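Local coordinates for protein pectate lyase 1 (Juniperus ashei, PDB 1PXZ) that cleaves polygalacturonate by beta-elimination with low pectate lyase activity, using calcium as cofactor, and is the major allergen of mountain cedar pollen, at residues N17-A22 and A67-F72; P83-G88 and E143-Q148; A97-G102 and H119-H124; H115-S120 and N160-H165; T154-T159 and V178-T183. One frame throughout, in Å; residues are numbered along the deposited sequence.

Contact 1 of 5, residues N17-A22 and A67-F72; sequences NRMKLA and ALWIIF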
# COMPACT_ATOMS: atom_id res chain seq x y z
N ASN A 17 -21.16 -11.60 3.58
CA ASN A 17 -20.69 -10.92 4.78
C ASN A 17 -19.47 -10.06 4.47
O ASN A 17 -18.38 -10.30 4.97
CB ASN A 17 -20.38 -11.95 5.85
CG ASN A 17 -20.16 -11.41 7.24
OD1 ASN A 17 -19.94 -12.23 8.14
ND2 ASN A 17 -20.22 -10.10 7.45
N ARG A 18 -19.66 -9.03 3.64
CA ARG A 18 -18.48 -8.27 3.20
C ARG A 18 -17.77 -7.63 4.39
O ARG A 18 -16.55 -7.44 4.31
CB ARG A 18 -18.84 -7.17 2.21
CG ARG A 18 -19.24 -7.63 0.81
CD ARG A 18 -19.74 -6.39 0.03
NE ARG A 18 -20.11 -6.72 -1.34
CZ ARG A 18 -19.24 -6.72 -2.35
NH1 ARG A 18 -17.95 -6.41 -2.12
NH2 ARG A 18 -19.65 -7.03 -3.57
N MET A 19 -18.43 -7.24 5.48
CA MET A 19 -17.66 -6.46 6.45
C MET A 19 -16.80 -7.31 7.37
O MET A 19 -16.06 -6.80 8.22
CB MET A 19 -18.60 -5.58 7.27
CG MET A 19 -19.33 -4.55 6.38
SD MET A 19 -20.20 -3.39 7.45
CE MET A 19 -20.79 -2.15 6.33
N LYS A 20 -16.88 -8.63 7.23
CA LYS A 20 -15.99 -9.48 8.03
C LYS A 20 -14.53 -9.15 7.72
O LYS A 20 -13.69 -9.26 8.60
CB LYS A 20 -16.26 -10.94 7.73
CG LYS A 20 -15.46 -11.92 8.57
CD LYS A 20 -16.02 -13.32 8.43
CE LYS A 20 -15.47 -14.22 9.53
NZ LYS A 20 -15.31 -15.62 9.04
N LEU A 21 -14.26 -8.76 6.48
CA LEU A 21 -12.90 -8.34 6.09
C LEU A 21 -12.28 -7.39 7.10
O LEU A 21 -11.10 -7.47 7.44
CB LEU A 21 -12.97 -7.68 4.70
CG LEU A 21 -11.65 -7.14 4.16
CD1 LEU A 21 -10.69 -8.27 3.82
CD2 LEU A 21 -11.89 -6.24 2.96
N ALA A 22 -13.08 -6.45 7.62
CA ALA A 22 -12.51 -5.42 8.46
C ALA A 22 -12.03 -5.96 9.82
O ALA A 22 -11.30 -5.27 10.52
CB ALA A 22 -13.50 -4.28 8.68
N ALA A 67 -19.74 7.11 7.60
CA ALA A 67 -19.07 5.85 7.31
C ALA A 67 -19.77 5.10 6.19
O ALA A 67 -20.99 4.90 6.25
CB ALA A 67 -18.99 4.95 8.54
N LEU A 68 -19.02 4.69 5.17
CA LEU A 68 -19.66 3.97 4.07
C LEU A 68 -18.77 2.81 3.61
O LEU A 68 -17.55 3.00 3.60
CB LEU A 68 -19.90 4.86 2.85
CG LEU A 68 -20.97 5.94 2.98
CD1 LEU A 68 -21.03 6.73 1.67
CD2 LEU A 68 -22.32 5.32 3.33
N TRP A 69 -19.41 1.73 3.23
CA TRP A 69 -18.70 0.58 2.67
C TRP A 69 -19.05 0.57 1.18
O TRP A 69 -20.17 0.15 0.85
CB TRP A 69 -19.09 -0.70 3.42
CG TRP A 69 -18.19 -1.86 3.13
CD1 TRP A 69 -18.14 -2.60 1.99
CD2 TRP A 69 -17.19 -2.42 4.00
NE1 TRP A 69 -17.19 -3.59 2.10
CE2 TRP A 69 -16.59 -3.49 3.32
CE3 TRP A 69 -16.76 -2.10 5.30
CZ2 TRP A 69 -15.57 -4.27 3.87
CZ3 TRP A 69 -15.74 -2.87 5.85
CH2 TRP A 69 -15.18 -3.93 5.13
N ILE A 70 -18.12 1.04 0.37
CA ILE A 70 -18.42 1.23 -1.06
C ILE A 70 -18.14 -0.01 -1.89
O ILE A 70 -17.07 -0.62 -1.83
CB ILE A 70 -17.64 2.45 -1.57
CG1 ILE A 70 -18.02 3.73 -0.81
CG2 ILE A 70 -17.78 2.63 -3.08
CD1 ILE A 70 -16.97 4.82 -0.90
N ILE A 71 -19.17 -0.38 -2.67
CA ILE A 71 -19.09 -1.55 -3.56
C ILE A 71 -19.56 -1.15 -4.96
O ILE A 71 -20.02 -0.04 -5.17
CB ILE A 71 -19.98 -2.70 -3.08
CG1 ILE A 71 -21.45 -2.27 -2.98
CG2 ILE A 71 -19.51 -3.25 -1.74
CD1 ILE A 71 -22.40 -3.44 -2.80
N PHE A 72 -19.43 -2.04 -5.94
CA PHE A 72 -19.68 -1.63 -7.33
C PHE A 72 -20.72 -2.53 -7.98
O PHE A 72 -20.64 -3.74 -7.83
CB PHE A 72 -18.36 -1.65 -8.10
CG PHE A 72 -17.32 -0.66 -7.58
CD1 PHE A 72 -16.55 -0.98 -6.47
CD2 PHE A 72 -17.09 0.55 -8.19
CE1 PHE A 72 -15.60 -0.10 -5.97
CE2 PHE A 72 -16.15 1.44 -7.70
CZ PHE A 72 -15.38 1.12 -6.59

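Contact 2 of 5, residues P83-G88 and E143-Q148; sequences PLYVAG and EPVHAQ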
# COMPACT_ATOMS: atom_id res chain seq x y z
N PRO A 83 -7.91 14.46 -8.99
CA PRO A 83 -7.58 13.54 -7.88
C PRO A 83 -8.80 13.23 -7.02
O PRO A 83 -9.61 14.11 -6.73
CB PRO A 83 -6.57 14.36 -7.07
CG PRO A 83 -5.89 15.21 -8.11
CD PRO A 83 -7.02 15.63 -9.04
N LEU A 84 -9.01 11.98 -6.65
CA LEU A 84 -10.14 11.63 -5.80
C LEU A 84 -9.66 11.60 -4.36
O LEU A 84 -8.89 10.70 -4.03
CB LEU A 84 -10.69 10.28 -6.19
CG LEU A 84 -11.72 9.66 -5.23
CD1 LEU A 84 -12.84 10.64 -4.93
CD2 LEU A 84 -12.26 8.36 -5.81
N TYR A 85 -10.12 12.56 -3.57
CA TYR A 85 -9.84 12.53 -2.14
C TYR A 85 -10.88 11.67 -1.44
O TYR A 85 -12.09 11.89 -1.60
CB TYR A 85 -9.85 13.96 -1.60
CG TYR A 85 -8.56 14.64 -1.99
CD1 TYR A 85 -7.45 14.50 -1.17
CD2 TYR A 85 -8.50 15.39 -3.15
CE1 TYR A 85 -6.26 15.11 -1.51
CE2 TYR A 85 -7.30 15.99 -3.49
CZ TYR A 85 -6.20 15.85 -2.67
OH TYR A 85 -5.01 16.46 -3.01
N VAL A 86 -10.40 10.68 -0.70
CA VAL A 86 -11.24 9.71 -0.02
C VAL A 86 -11.36 10.09 1.45
O VAL A 86 -10.35 10.18 2.17
CB VAL A 86 -10.71 8.27 -0.14
CG1 VAL A 86 -11.62 7.31 0.65
CG2 VAL A 86 -10.60 7.77 -1.57
N ALA A 87 -12.56 10.33 1.96
CA ALA A 87 -12.75 10.74 3.34
C ALA A 87 -12.43 9.63 4.33
O ALA A 87 -12.23 8.46 4.00
CB ALA A 87 -14.21 11.22 3.48
N GLY A 88 -12.38 9.93 5.63
CA GLY A 88 -12.10 8.83 6.57
C GLY A 88 -13.32 7.95 6.78
O GLY A 88 -14.42 8.32 6.34
N GLU A 143 -12.08 23.14 -3.05
CA GLU A 143 -10.79 23.76 -2.80
C GLU A 143 -9.87 23.59 -4.00
O GLU A 143 -9.97 22.58 -4.70
CB GLU A 143 -10.06 23.11 -1.64
CG GLU A 143 -10.71 23.21 -0.27
CD GLU A 143 -9.65 23.10 0.82
OE1 GLU A 143 -9.04 22.02 0.93
OE2 GLU A 143 -9.44 24.12 1.51
N PRO A 144 -8.96 24.52 -4.22
CA PRO A 144 -8.02 24.32 -5.32
C PRO A 144 -7.05 23.22 -4.93
O PRO A 144 -6.63 23.17 -3.78
CB PRO A 144 -7.33 25.68 -5.45
CG PRO A 144 -7.49 26.33 -4.12
CD PRO A 144 -8.71 25.75 -3.46
N VAL A 145 -6.72 22.32 -5.84
CA VAL A 145 -5.73 21.25 -5.54
C VAL A 145 -4.55 21.41 -6.47
O VAL A 145 -4.74 21.50 -7.69
CB VAL A 145 -6.39 19.88 -5.71
CG1 VAL A 145 -5.36 18.76 -5.74
CG2 VAL A 145 -7.39 19.65 -4.58
N HIS A 146 -3.31 21.48 -6.02
CA HIS A 146 -2.25 21.69 -7.01
C HIS A 146 -2.12 20.49 -7.94
O HIS A 146 -2.71 19.44 -7.69
CB HIS A 146 -0.92 21.97 -6.30
CG HIS A 146 -0.33 20.83 -5.53
ND1 HIS A 146 -0.61 20.58 -4.21
CD2 HIS A 146 0.56 19.87 -5.88
CE1 HIS A 146 0.06 19.53 -3.78
NE2 HIS A 146 0.78 19.07 -4.79
N ALA A 147 -1.34 20.63 -9.01
CA ALA A 147 -1.03 19.49 -9.87
C ALA A 147 -0.38 18.35 -9.09
O ALA A 147 0.59 18.58 -8.36
CB ALA A 147 -0.09 19.95 -10.98
N GLN A 148 -0.86 17.11 -9.22
CA GLN A 148 -0.27 16.05 -8.40
C GLN A 148 0.41 14.97 -9.24
O GLN A 148 0.02 14.70 -10.36
CB GLN A 148 -1.32 15.33 -7.55
CG GLN A 148 -2.26 16.20 -6.76
CD GLN A 148 -1.54 16.90 -5.63
OE1 GLN A 148 -1.60 18.13 -5.54
NE2 GLN A 148 -0.88 16.10 -4.80

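Contact 3 of 5, residues A97-G102 and H119-H124; sequences ADVHLG and HSLHIH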
# COMPACT_ATOMS: atom_id res chain seq x y z
N ALA A 97 -16.64 -7.46 -8.54
CA ALA A 97 -16.60 -6.74 -9.80
C ALA A 97 -15.15 -6.53 -10.26
O ALA A 97 -14.20 -6.58 -9.48
CB ALA A 97 -17.27 -5.38 -9.68
N ASP A 98 -15.04 -6.27 -11.57
CA ASP A 98 -13.75 -5.89 -12.13
C ASP A 98 -13.68 -4.38 -12.20
O ASP A 98 -14.19 -3.85 -13.19
CB ASP A 98 -13.59 -6.44 -13.55
CG ASP A 98 -13.58 -7.96 -13.58
OD1 ASP A 98 -13.30 -8.55 -12.51
OD2 ASP A 98 -13.85 -8.53 -14.66
N VAL A 99 -13.08 -3.77 -11.19
CA VAL A 99 -12.98 -2.32 -11.12
C VAL A 99 -11.56 -1.85 -11.43
O VAL A 99 -10.63 -2.31 -10.77
CB VAL A 99 -13.35 -1.87 -9.70
CG1 VAL A 99 -13.25 -0.37 -9.57
CG2 VAL A 99 -14.73 -2.44 -9.41
N HIS A 100 -11.45 -0.99 -12.42
CA HIS A 100 -10.19 -0.45 -12.90
C HIS A 100 -10.24 1.06 -12.80
O HIS A 100 -11.10 1.66 -13.45
CB HIS A 100 -9.89 -0.87 -14.34
CG HIS A 100 -9.57 -2.32 -14.53
ND1 HIS A 100 -10.48 -3.34 -14.43
CD2 HIS A 100 -8.40 -2.94 -14.82
CE1 HIS A 100 -9.90 -4.50 -14.64
NE2 HIS A 100 -8.62 -4.28 -14.88
N LEU A 101 -9.34 1.64 -12.01
CA LEU A 101 -9.15 3.08 -11.87
C LEU A 101 -7.83 3.49 -12.53
O LEU A 101 -6.92 2.66 -12.64
CB LEU A 101 -9.10 3.52 -10.40
CG LEU A 101 -10.18 2.90 -9.51
CD1 LEU A 101 -10.06 3.34 -8.05
CD2 LEU A 101 -11.55 3.28 -10.07
N GLY A 102 -7.69 4.74 -12.93
CA GLY A 102 -6.51 5.29 -13.56
C GLY A 102 -6.83 5.55 -15.03
O GLY A 102 -7.52 6.53 -15.33
N HIS A 119 -9.53 -2.09 -1.06
CA HIS A 119 -9.40 -3.52 -1.24
C HIS A 119 -9.95 -4.00 -2.58
O HIS A 119 -11.05 -3.60 -2.97
CB HIS A 119 -10.16 -4.18 -0.10
CG HIS A 119 -10.38 -5.65 -0.18
ND1 HIS A 119 -9.45 -6.56 0.29
CD2 HIS A 119 -11.43 -6.37 -0.62
CE1 HIS A 119 -9.93 -7.79 0.10
NE2 HIS A 119 -11.13 -7.70 -0.45
N SER A 120 -9.18 -4.85 -3.21
CA SER A 120 -9.52 -5.59 -4.43
C SER A 120 -9.87 -4.69 -5.61
O SER A 120 -10.81 -4.95 -6.38
CB SER A 120 -10.64 -6.59 -4.11
OG SER A 120 -10.74 -7.57 -5.12
N LEU A 121 -9.05 -3.66 -5.77
CA LEU A 121 -9.12 -2.76 -6.91
C LEU A 121 -7.97 -2.99 -7.88
O LEU A 121 -6.83 -3.32 -7.52
CB LEU A 121 -9.04 -1.29 -6.47
CG LEU A 121 -10.02 -0.86 -5.39
CD1 LEU A 121 -9.72 0.55 -4.90
CD2 LEU A 121 -11.45 -1.01 -5.93
N HIS A 122 -8.28 -2.76 -9.16
CA HIS A 122 -7.18 -2.65 -10.13
C HIS A 122 -6.84 -1.17 -10.31
O HIS A 122 -7.77 -0.40 -10.61
CB HIS A 122 -7.58 -3.19 -11.49
CG HIS A 122 -8.07 -4.60 -11.55
ND1 HIS A 122 -7.22 -5.61 -11.96
CD2 HIS A 122 -9.27 -5.16 -11.29
CE1 HIS A 122 -7.89 -6.76 -11.94
NE2 HIS A 122 -9.13 -6.52 -11.54
N ILE A 123 -5.61 -0.73 -10.16
CA ILE A 123 -5.30 0.68 -10.45
C ILE A 123 -4.11 0.70 -11.38
O ILE A 123 -3.08 0.12 -11.03
CB ILE A 123 -5.04 1.52 -9.20
CG1 ILE A 123 -6.09 1.32 -8.12
CG2 ILE A 123 -4.89 2.99 -9.57
CD1 ILE A 123 -5.85 2.03 -6.80
N HIS A 124 -4.25 1.31 -12.55
CA HIS A 124 -3.13 1.40 -13.47
C HIS A 124 -3.32 2.56 -14.43
O HIS A 124 -4.45 3.02 -14.58
CB HIS A 124 -3.00 0.09 -14.24
CG HIS A 124 -4.28 -0.29 -14.91
ND1 HIS A 124 -4.70 0.36 -16.05
CD2 HIS A 124 -5.22 -1.22 -14.62
CE1 HIS A 124 -5.85 -0.15 -16.45
NE2 HIS A 124 -6.18 -1.10 -15.60
O HOH W 1 -11.98 -5.20 -8.99
O HOH W 2 -11.55 -8.61 -10.29

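Contact 4 of 5, residues H115-S120 and N160-H165; sequences HVILHS and NAWIDH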
# COMPACT_ATOMS: atom_id res chain seq x y z
N HIS A 115 -8.79 5.59 9.08
CA HIS A 115 -9.73 4.48 8.91
C HIS A 115 -10.25 4.37 7.48
O HIS A 115 -11.45 4.51 7.22
CB HIS A 115 -10.90 4.56 9.91
CG HIS A 115 -10.39 4.42 11.32
ND1 HIS A 115 -10.02 3.21 11.86
CD2 HIS A 115 -10.15 5.35 12.28
CE1 HIS A 115 -9.59 3.39 13.10
NE2 HIS A 115 -9.66 4.68 13.38
N VAL A 116 -9.31 4.09 6.58
CA VAL A 116 -9.60 3.85 5.16
C VAL A 116 -9.05 2.48 4.75
O VAL A 116 -7.85 2.23 4.96
CB VAL A 116 -9.00 4.92 4.24
CG1 VAL A 116 -9.21 4.53 2.78
CG2 VAL A 116 -9.58 6.30 4.52
N ILE A 117 -9.92 1.65 4.19
CA ILE A 117 -9.58 0.36 3.61
C ILE A 117 -9.75 0.43 2.08
O ILE A 117 -10.82 0.78 1.59
CB ILE A 117 -10.44 -0.79 4.15
CG1 ILE A 117 -10.27 -1.00 5.67
CG2 ILE A 117 -10.18 -2.09 3.41
CD1 ILE A 117 -11.29 -1.99 6.23
N LEU A 118 -8.69 0.09 1.35
CA LEU A 118 -8.80 0.03 -0.11
C LEU A 118 -8.54 -1.42 -0.48
O LEU A 118 -7.44 -1.90 -0.21
CB LEU A 118 -7.81 0.94 -0.81
CG LEU A 118 -7.90 2.43 -0.46
CD1 LEU A 118 -6.73 3.18 -1.07
CD2 LEU A 118 -9.23 3.02 -0.93
N HIS A 119 -9.53 -2.09 -1.06
CA HIS A 119 -9.40 -3.52 -1.24
C HIS A 119 -9.95 -4.00 -2.58
O HIS A 119 -11.05 -3.60 -2.97
CB HIS A 119 -10.16 -4.18 -0.10
CG HIS A 119 -10.38 -5.65 -0.18
ND1 HIS A 119 -9.45 -6.56 0.29
CD2 HIS A 119 -11.43 -6.37 -0.62
CE1 HIS A 119 -9.93 -7.79 0.10
NE2 HIS A 119 -11.13 -7.70 -0.45
N SER A 120 -9.18 -4.85 -3.21
CA SER A 120 -9.52 -5.59 -4.43
C SER A 120 -9.87 -4.69 -5.61
O SER A 120 -10.81 -4.95 -6.38
CB SER A 120 -10.64 -6.59 -4.11
OG SER A 120 -10.74 -7.57 -5.12
N ASN A 160 -4.07 4.74 10.40
CA ASN A 160 -5.00 3.63 10.42
C ASN A 160 -5.54 3.42 9.01
O ASN A 160 -6.69 3.71 8.73
CB ASN A 160 -6.16 3.88 11.40
CG ASN A 160 -5.65 3.85 12.83
OD1 ASN A 160 -4.83 2.99 13.16
ND2 ASN A 160 -6.13 4.76 13.66
N ALA A 161 -4.68 2.91 8.13
CA ALA A 161 -5.16 2.64 6.77
C ALA A 161 -4.67 1.27 6.32
O ALA A 161 -3.62 0.81 6.80
CB ALA A 161 -4.71 3.73 5.81
N TRP A 162 -5.42 0.63 5.44
CA TRP A 162 -5.12 -0.74 5.04
C TRP A 162 -5.29 -0.83 3.52
O TRP A 162 -6.40 -0.60 3.05
CB TRP A 162 -6.04 -1.70 5.77
CG TRP A 162 -5.80 -3.16 5.59
CD1 TRP A 162 -4.65 -3.79 5.16
CD2 TRP A 162 -6.76 -4.19 5.84
NE1 TRP A 162 -4.87 -5.15 5.14
CE2 TRP A 162 -6.15 -5.42 5.54
CE3 TRP A 162 -8.10 -4.16 6.28
CZ2 TRP A 162 -6.83 -6.63 5.68
CZ3 TRP A 162 -8.76 -5.38 6.41
CH2 TRP A 162 -8.14 -6.59 6.12
N ILE A 163 -4.19 -1.13 2.85
CA ILE A 163 -4.23 -1.31 1.39
C ILE A 163 -4.06 -2.79 1.09
O ILE A 163 -2.95 -3.29 1.30
CB ILE A 163 -3.15 -0.42 0.77
CG1 ILE A 163 -3.38 1.07 1.12
CG2 ILE A 163 -3.02 -0.60 -0.74
CD1 ILE A 163 -2.10 1.83 0.79
N ASP A 164 -5.11 -3.47 0.64
CA ASP A 164 -5.13 -4.93 0.63
C ASP A 164 -5.68 -5.54 -0.65
O ASP A 164 -6.76 -5.11 -1.10
CB ASP A 164 -6.00 -5.40 1.82
CG ASP A 164 -6.03 -6.89 2.03
OD1 ASP A 164 -5.00 -7.52 2.37
OD2 ASP A 164 -7.12 -7.45 1.83
N HIS A 165 -4.97 -6.53 -1.18
CA HIS A 165 -5.44 -7.26 -2.35
C HIS A 165 -5.73 -6.35 -3.54
O HIS A 165 -6.69 -6.64 -4.28
CB HIS A 165 -6.70 -8.07 -1.98
CG HIS A 165 -6.40 -9.44 -1.43
ND1 HIS A 165 -5.84 -10.44 -2.17
CD2 HIS A 165 -6.59 -9.97 -0.20
CE1 HIS A 165 -5.69 -11.54 -1.44
NE2 HIS A 165 -6.14 -11.28 -0.21

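Contact 5 of 5, residues T154-T159 and V178-T183; sequences TMRNVT and VTLGST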
# COMPACT_ATOMS: atom_id res chain seq x y z
N THR A 154 -2.09 7.77 -2.79
CA THR A 154 -1.23 8.73 -2.08
C THR A 154 -1.77 8.99 -0.69
O THR A 154 -2.98 9.25 -0.61
CB THR A 154 -1.14 10.07 -2.84
OG1 THR A 154 -0.51 9.85 -4.11
CG2 THR A 154 -0.26 11.05 -2.08
N MET A 155 -0.94 8.92 0.35
CA MET A 155 -1.42 9.18 1.71
C MET A 155 -0.57 10.28 2.34
O MET A 155 0.66 10.16 2.36
CB MET A 155 -1.38 7.92 2.58
CG MET A 155 -2.43 6.88 2.19
SD MET A 155 -2.08 5.29 3.01
CE MET A 155 -0.87 4.71 1.80
N ARG A 156 -1.23 11.34 2.80
CA ARG A 156 -0.55 12.46 3.46
C ARG A 156 -1.19 12.66 4.83
O ARG A 156 -2.40 12.92 4.90
CB ARG A 156 -0.66 13.73 2.63
CG ARG A 156 0.08 14.93 3.17
CD ARG A 156 -0.10 16.13 2.25
NE ARG A 156 -0.66 17.33 2.82
CZ ARG A 156 -1.28 17.64 3.93
NH1 ARG A 156 -1.55 16.76 4.89
NH2 ARG A 156 -1.67 18.90 4.13
N ASN A 157 -0.42 12.51 5.89
CA ASN A 157 -1.01 12.69 7.22
C ASN A 157 -2.20 11.77 7.44
O ASN A 157 -3.24 12.22 7.90
CB ASN A 157 -1.47 14.14 7.37
CG ASN A 157 -1.15 14.64 8.77
OD1 ASN A 157 -0.82 15.81 8.94
ND2 ASN A 157 -1.25 13.74 9.74
N VAL A 158 -2.04 10.49 7.10
CA VAL A 158 -3.07 9.47 7.29
C VAL A 158 -2.76 8.50 8.41
O VAL A 158 -1.61 8.07 8.57
CB VAL A 158 -3.22 8.66 5.97
CG1 VAL A 158 -4.16 7.49 6.19
CG2 VAL A 158 -3.71 9.59 4.87
N THR A 159 -3.74 8.12 9.23
CA THR A 159 -3.44 7.06 10.21
C THR A 159 -4.49 5.97 10.12
O THR A 159 -5.66 6.19 9.78
CB THR A 159 -3.35 7.58 11.66
OG1 THR A 159 -4.67 8.01 12.07
CG2 THR A 159 -2.45 8.80 11.79
N VAL A 178 3.56 7.27 0.77
CA VAL A 178 3.13 7.49 2.15
C VAL A 178 4.00 8.58 2.74
O VAL A 178 5.23 8.42 2.76
CB VAL A 178 3.22 6.20 2.96
CG1 VAL A 178 2.80 6.39 4.41
CG2 VAL A 178 2.35 5.11 2.33
N THR A 179 3.45 9.70 3.16
CA THR A 179 4.21 10.85 3.59
C THR A 179 3.55 11.62 4.73
O THR A 179 2.40 11.40 5.08
CB THR A 179 4.38 11.89 2.46
OG1 THR A 179 3.07 12.37 2.11
CG2 THR A 179 4.97 11.32 1.19
N LEU A 180 4.33 12.57 5.24
CA LEU A 180 3.90 13.57 6.18
C LEU A 180 3.23 13.02 7.42
O LEU A 180 2.06 13.34 7.67
CB LEU A 180 2.89 14.55 5.53
CG LEU A 180 2.59 15.79 6.38
CD1 LEU A 180 3.87 16.60 6.57
CD2 LEU A 180 1.50 16.66 5.77
N GLY A 181 3.93 12.23 8.23
CA GLY A 181 3.33 11.84 9.49
C GLY A 181 2.31 10.73 9.40
O GLY A 181 1.55 10.48 10.34
N SER A 182 2.26 10.03 8.27
CA SER A 182 1.35 8.89 8.18
C SER A 182 1.87 7.74 9.02
O SER A 182 3.09 7.53 9.10
CB SER A 182 1.19 8.42 6.73
OG SER A 182 0.64 9.50 5.96
N THR A 183 0.95 7.00 9.62
CA THR A 183 1.45 5.87 10.42
C THR A 183 0.29 4.94 10.70
O THR A 183 -0.87 5.29 10.39
CB THR A 183 2.14 6.41 11.69
OG1 THR A 183 2.83 5.34 12.34
CG2 THR A 183 1.11 6.97 12.66

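Contact 1 of 5, residues N17-A22 and A67-F72
On the outer face of the parallel beta-helix, a 3-10 turn of the N-terminal segment 17-22 packs against strand 68-72. Trp69 carries its CG anti to the backbone N (chi1 -167°), which sends the ring out from the strand to the turn. Met19 lies over one face of that ring, running past it in the opposite direction: its CG sits 3.9 Å from the centroid of the Trp69 six-membered ring, a CH-pi contact, and its extended chain brings CE to 3.7 Å from Trp69 CB. SD stands obliquely beside the ring, a Met-aromatic contact. At the ring edge Ala22 CB comes to 3.9 Å from Trp69 CZ3. The extended Arg18 crosses Ile71 obliquely and rests one guanidinium face on a methyl, with CZ 3.5 Å from Ile71 CG2. Between the two segments the contact is apolar and CH-pi packing, while the Asp93 carboxylate is shared by Arg18 NH1 and Trp69 NE1 and probably offsets part of the arginine charge.

Contact 2 of 5, residues P83-G88 and E143-Q148
Tyr85 and Val145 meet tip to tip, and this is the tight part of a small contact that buries 159 Å² in all. Tyr85 CG is anti to its carbonyl carbon (chi1 -76°), so the ring reaches out from strand 84-85 and presents its phenol end to the valine. Val145 answers with both methyls: CG1 lies 3.6 Å from Tyr85 OH, and CG2 lies 3.8 Å from Tyr85 CE2, approaching the ring obliquely. Next to them the packing loosens. Pro83 crosses Gln148 at about a right angle, with the two CG atoms 4.0 Å apart. Gln148 is bent at chi2 and partly exposed, and the neighbouring His146 and Ala147 lie on the solvent side, where the His146 ring is poorly ordered. Phe109 of strand 108-111 lies beside Tyr85, Pro83 and Gln148. Here the antiparallel hairpin of strands 132-137 and 141-145, which projects from the parallel beta-helix, packs against strand 84-85, an outermost strand of its parallel sheet, just ahead of Asp149, probably a calcium ligand, as in related lyases.

Contact 3 of 5, residues A97-G102 and H119-H124
Three histidines cluster beside two parallel strands: His100 and His122 share a face and His124 swings its ring end in to join them. The His100 and His122 rings, side by side, stack nearly parallel and offset, with centroids 3.9 Å apart and planes at 6°. His124, its CG in the crowded position between backbone N and carbonyl carbon (chi1 53°), turns its rim to the rim of His100 at 67°, bringing its NE2 to 3.0 Å from His100 CD2. The backbones pair in parallel: His122 N donates to Val99 O (2.9 Å), Leu101 N to His122 O, and His124 N to Leu101 O, each nearly along the C=O axis. Where the strands part, one water accepts from Val99 N (2.8 Å) and reaches Ala97 O and Ser120 O. The pair continues the ladder of beta-helix coils, with strand 76-78 flanking 99-102 and strand 167-169 flanking 122-124, while Leu108 packs on Leu101, Leu121 and Ile123.

Contact 4 of 5, residues H115-S120 and N160-H165
Strands 115-119 and 161-164 run parallel, 3° apart, in a register that pairs each residue of 115-120 with one of 160-165 at CA distances near 5 Å. Their bonds alternate from strand to strand: Trp162 N to Val116 O, Leu118 N to Trp162 O and Asp164 N to Leu118 O, each 2.9 Å, the last the straightest at 174°. Ser120 N extends the ladder to Asp164 O, and at the other end Asn160 O receives two weak bonds, from His115 N and Val116 N. Such in-register stacking of successive coils is the parallel beta-helix of polysaccharide lyase family 1, in which like positions of neighbouring coils form ladders of side chains. Val116, Leu118, Ala161 and Ile163 point to one face, where strands 108-111 and 153-156 pack against them. On the other face Ile117 CD1 touches the Trp162 edge, 3.9 Å from CE3. His119 and Asp164, both with CG anti to the backbone N, lie side by side with ring and carboxylate nearly coplanar (12°). His119 ND1 donates to Asp164 OD2 (2.9 Å), which uses its anti lone pair, and Ser188 and Asn189 hold Asp164 OD1. This buried carboxylate would tend to stabilise a protonated His119. At the corner, Asn160 CB sits over one His115 face, 3.9 Å from the ring centroid, and His89 stacks on the same imidazole.

Contact 5 of 5, residues T154-T159 and V178-T183
Arg156 leaves its strand with CG anti to the backbone N (chi1 -176°) and runs alongside Leu180 from CG onward. Its CB lies 4.0 Å from Thr179 OG1. CG meets Leu180 CD2 at 3.4 Å, and CD and NE keep beside that same methyl. The chain then bends at chi3 (123°), laying one guanidinium face over the methyl, with Arg156 CZ 3.5 Å and NH1 3.2 Å from Leu180 CD2, and Asn157 CB at the guanidinium edge. In the backbone, Met155 O accepts from both Thr179 N (2.9 Å) and, on a lone pair, Thr179 OG1. Thr179 O takes two donors, Asn157 N and Ser182 OG, the latter from above the carbonyl plane. Ser182 OG accepts from Val158 N (3.1 Å, nearly straight at 176°), so this hydroxyl bridges the shift in register between two short parallel ladders. The second ladder begins with Thr183 N to Val158 O. On the inner face the bent Met155 thioether packs its CE unusually tightly, 3.3 Å from Val178 CG2. Strand 153-156 lies between 108-111 and 174-179; Met155 turns inward to strands 161-164 and 185-195, and Asp177, probably a calcium ligand, as in related lyases, precedes Val178.

In the fold
From the N terminus, contact 1 closes first, laying the segment 17-22 on the outside of the first coils; it ends before the others open. Contact 2 spans a long loop from 83-88 to 143-148, tying strand 84-85 to the projecting hairpin, and contact 3 nests within it. Contact 4 crosses contact 2, since its 115-120 segment lies inside that loop and 160-165 beyond it. Contacts 3 and 4 share His119 and Ser120, where one coil passes from one strand to the next. Contact 5 crosses contact 4 and touches it through Met155 and Ile163 in the interior. Leu21 of contact 1 reaches His119, joining the N-terminal turn to the beta-helix ladder.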